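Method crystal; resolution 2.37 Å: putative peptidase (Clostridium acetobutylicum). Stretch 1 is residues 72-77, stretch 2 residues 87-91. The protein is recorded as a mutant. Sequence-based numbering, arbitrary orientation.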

ATOM      1  N   ASN A  72      10.909 -28.005  43.850  1.00 23.70           N
ATOM      2  CA  ASN A  72      11.631 -27.195  44.833  1.00 23.96           C
ATOM      3  C   ASN A  72      13.074 -27.635  44.947  1.00 27.34           C
ATOM      4  O   ASN A  72      13.382 -28.773  44.615  1.00 30.20           O
ATOM      5  CB  ASN A  72      10.952 -27.261  46.184  1.00 19.51           C
ATOM      6  CG  ASN A  72       9.760 -26.350  46.249  1.00 22.72           C
ATOM      7  OD1 ASN A  72       9.909 -25.113  46.287  1.00 23.17           O
ATOM      8  ND2 ASN A  72       8.558 -26.940  46.222  1.00 15.05           N
ATOM      9  N   ILE A  73      13.953 -26.750  45.416  1.00 28.14           N
ATOM     10  CA  ILE A  73      15.366 -27.093  45.507  1.00 29.09           C
ATOM     11  C   ILE A  73      15.991 -26.398  46.704  1.00 30.22           C
ATOM     12  O   ILE A  73      15.771 -25.214  46.901  1.00 28.08           O
ATOM     13  CB  ILE A  73      16.110 -26.772  44.154  1.00 31.04           C
ATOM     14  CG1 ILE A  73      17.599 -27.163  44.196  1.00 29.20           C
ATOM     15  CG2 ILE A  73      15.953 -25.301  43.760  1.00 23.56           C
ATOM     16  CD1 ILE A  73      18.208 -27.446  42.800  1.00 24.42           C
ATOM     17  N   LYS A  74      16.729 -27.172  47.514  1.00 32.75           N
ATOM     18  CA  LYS A  74      17.484 -26.690  48.673  1.00 33.49           C
ATOM     19  C   LYS A  74      18.965 -26.459  48.314  1.00 32.74           C
ATOM     20  O   LYS A  74      19.561 -25.442  48.652  1.00 33.27           O
ATOM     21  CB  LYS A  74      17.404 -27.708  49.818  1.00 35.83           C
ATOM     22  CG  LYS A  74      16.020 -27.836  50.444  1.00 46.91           C
ATOM     23  CD  LYS A  74      15.924 -29.012  51.433  1.00 54.27           C
ATOM     24  CE  LYS A  74      14.456 -29.469  51.612  1.00 57.55           C
ATOM     25  NZ  LYS A  74      13.839 -30.064  50.365  1.00 59.24           N
ATOM     26  N   ASP A  75      19.578 -27.405  47.629  1.00 32.03           N
ATOM     27  CA  ASP A  75      20.993 -27.269  47.327  1.00 32.08           C
ATOM     28  C   ASP A  75      21.302 -28.180  46.172  1.00 30.59           C
ATOM     29  O   ASP A  75      20.524 -29.089  45.870  1.00 30.04           O
ATOM     30  CB  ASP A  75      21.823 -27.672  48.563  1.00 33.49           C
ATOM     31  CG  ASP A  75      23.251 -27.089  48.580  1.00 33.83           C
ATOM     32  OD1 ASP A  75      23.627 -26.284  47.716  1.00 35.61           O
ATOM     33  OD2 ASP A  75      24.005 -27.441  49.511  1.00 44.13           O
ATOM     34  N   ALA A  76      22.419 -27.899  45.510  1.00 29.25           N
ATOM     35  CA  ALA A  76      22.930 -28.734  44.439  1.00 27.50           C
ATOM     36  C   ALA A  76      24.416 -28.452  44.326  1.00 30.45           C
ATOM     37  O   ALA A  76      24.849 -27.306  44.516  1.00 29.83           O
ATOM     38  CB  ALA A  76      22.240 -28.435  43.149  1.00 25.56           C
ATOM     39  N   TYR A  77      25.202 -29.500  44.055  1.00 33.11           N
ATOM     40  CA  TYR A  77      26.649 -29.354  43.852  1.00 33.71           C
ATOM     41  C   TYR A  77      27.304 -30.603  43.271  1.00 33.43           C
ATOM     42  O   TYR A  77      26.766 -31.712  43.396  1.00 33.08           O
ATOM     43  CB  TYR A  77      27.376 -28.951  45.156  1.00 34.91           C
ATOM     44  CG  TYR A  77      27.066 -29.806  46.382  1.00 37.70           C
ATOM     45  CD1 TYR A  77      27.812 -30.947  46.687  1.00 36.91           C
ATOM     46  CD2 TYR A  77      26.047 -29.437  47.261  1.00 40.30           C
ATOM     47  CE1 TYR A  77      27.517 -31.715  47.825  1.00 36.54           C
ATOM     48  CE2 TYR A  77      25.761 -30.181  48.384  1.00 39.88           C
ATOM     49  CZ  TYR A  77      26.495 -31.318  48.667  1.00 38.20           C
ATOM     50  OH  TYR A  77      26.176 -32.032  49.806  1.00 46.86           O
ATOM     51  N   ILE A  87      31.089 -27.352  41.119  1.00 30.77           N
ATOM     52  CA  ILE A  87      29.861 -26.668  40.681  1.00 29.34           C
ATOM     53  C   ILE A  87      29.044 -26.435  41.954  1.00 28.68           C
ATOM     54  O   ILE A  87      28.898 -27.353  42.753  1.00 26.55           O
ATOM     55  CB  ILE A  87      28.993 -27.458  39.675  1.00 27.89           C
ATOM     56  CG1 ILE A  87      29.804 -27.899  38.463  1.00 24.76           C
ATOM     57  CG2 ILE A  87      27.854 -26.567  39.223  1.00 22.86           C
ATOM     58  CD1 ILE A  87      29.018 -28.700  37.425  1.00 23.88           C
ATOM     59  N   ASP A  88      28.525 -25.217  42.127  1.00 27.65           N
ATOM     60  CA  ASP A  88      27.805 -24.828  43.348  1.00 29.07           C
ATOM     61  C   ASP A  88      26.575 -23.923  43.056  1.00 28.60           C
ATOM     62  O   ASP A  88      26.684 -22.756  42.661  1.00 27.28           O
ATOM     63  CB  ASP A  88      28.775 -24.161  44.354  1.00 30.17           C
ATOM     64  CG  ASP A  88      28.142 -23.901  45.739  1.00 32.41           C
ATOM     65  OD1 ASP A  88      26.953 -24.222  45.926  1.00 29.75           O
ATOM     66  OD2 ASP A  88      28.843 -23.375  46.649  1.00 39.62           O
ATOM     67  N   PHE A  89      25.407 -24.513  43.267  1.00 27.11           N
ATOM     68  CA  PHE A  89      24.126 -23.864  43.125  1.00 26.72           C
ATOM     69  C   PHE A  89      24.037 -22.561  43.893  1.00 26.35           C
ATOM     70  O   PHE A  89      23.440 -21.616  43.419  1.00 27.63           O
ATOM     71  CB  PHE A  89      23.064 -24.824  43.657  1.00 27.45           C
ATOM     72  CG  PHE A  89      21.666 -24.266  43.664  1.00 27.47           C
ATOM     73  CD1 PHE A  89      20.943 -24.164  42.497  1.00 27.02           C
ATOM     74  CD2 PHE A  89      21.071 -23.872  44.845  1.00 30.98           C
ATOM     75  CE1 PHE A  89      19.641 -23.687  42.509  1.00 28.00           C
ATOM     76  CE2 PHE A  89      19.763 -23.400  44.857  1.00 32.14           C
ATOM     77  CZ  PHE A  89      19.049 -23.320  43.688  1.00 29.36           C
ATOM     78  N   LYS A  90      24.596 -22.542  45.095  1.00 25.89           N
ATOM     79  CA  LYS A  90      24.622 -21.350  45.926  1.00 26.48           C
ATOM     80  C   LYS A  90      25.361 -20.189  45.261  1.00 28.38           C
ATOM     81  O   LYS A  90      25.114 -19.054  45.600  1.00 30.74           O
ATOM     82  CB  LYS A  90      25.241 -21.661  47.300  1.00 25.45           C
ATOM     83  CG  LYS A  90      24.415 -22.648  48.124  1.00 29.25           C
ATOM     84  CD  LYS A  90      25.051 -22.974  49.487  1.00 41.02           C
ATOM     85  N   GLU A  91      26.273 -20.455  44.329  1.00 30.94           N
ATOM     86  CA  GLU A  91      26.942 -19.375  43.594  1.00 31.44           C
ATOM     87  C   GLU A  91      26.100 -18.824  42.436  1.00 28.21           C
ATOM     88  O   GLU A  91      26.182 -17.639  42.120  1.00 28.34           O
ATOM     89  CB  GLU A  91      28.273 -19.840  43.034  1.00 32.86           C
ATOM     90  CG  GLU A  91      29.313 -20.196  44.086  1.00 41.66           C
ATOM     91  CD  GLU A  91      30.664 -20.558  43.462  1.00 51.77           C
ATOM     92  OE1 GLU A  91      30.788 -20.468  42.201  1.00 44.96           O
ATOM     93  OE2 GLU A  91      31.589 -20.914  44.242  1.00 50.03           O
TER

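The backbone pairing is short. Tyr77 and Asp88 face each other as an antiparallel, non-hydrogen-bonded bridge, with their CA atoms 4.7 Å apart and their side chains starting from the same face of the sheet. The one hydrogen bond between the stretches lies beside this pair: Phe89 N donates to Ala76 O over 3.1 Å, and the angle of 160° at the hydrogen makes it nearly straight. On the other side of the bridge the chains approach through a weaker polar contact, Tyr77 CA to Ile87 O at 3.2 Å. An alpha hydrogen is slightly acidic and can approach a carbonyl oxygen in this way, which is common where a non-hydrogen-bonded pair brings the chains close together. Beyond the bridge the backbone of Phe89 to Glu91 adopts helical phi and psi values, and Glu91 N returns to Asp88 O at 2.9 Å, so the second stretch curls into a turn instead of extending the pairing.

The apolar contact centers on Phe89, which has more surface covered by the opposing stretch than any other residue here. Its CA-to-CB bond points toward the first stretch, and with chi1 near t the ring reaches back along that chain as far as Ile73. The side chain of Ile73 also points toward its partner: CG2 lies 3.7 Å from Phe89 CZ, while CD1 sits over one face of the ring. A branched aliphatic chain suits this position because it offers several methyl and methylene surfaces to a flat aromatic. Nearer the bridge, Ala76 CB meets Phe89 CB at 3.7 Å; the small methyl group fits where the two backbones are already joined by their hydrogen bond.

The acidic side chains chiefly serve the local backbone. Asp88 OD1 accepts a hydrogen bond from Lys90 N at 3.0 Å, a short-range bond for which a short carboxylate is well suited and which ties down the start of the turn. Asp75 OD1 similarly accepts a weak bond from Ala76 N at 3.0 Å, its angle only 132°. Although the CA-to-CB bond of Asp75 points away from the second stretch, the end of its side chain comes nearer, bringing Asp75 OD1 within 4.3 Å of Asp88 OD1. If both carboxylates are charged this approach is unfavorable, but each oxygen has a backbone N-H to accept from. Asp75 OD1 also touches Lys90 CG at 3.7 Å, a contact with the aliphatic part of the lysine, whose CE and NZ are not modelled.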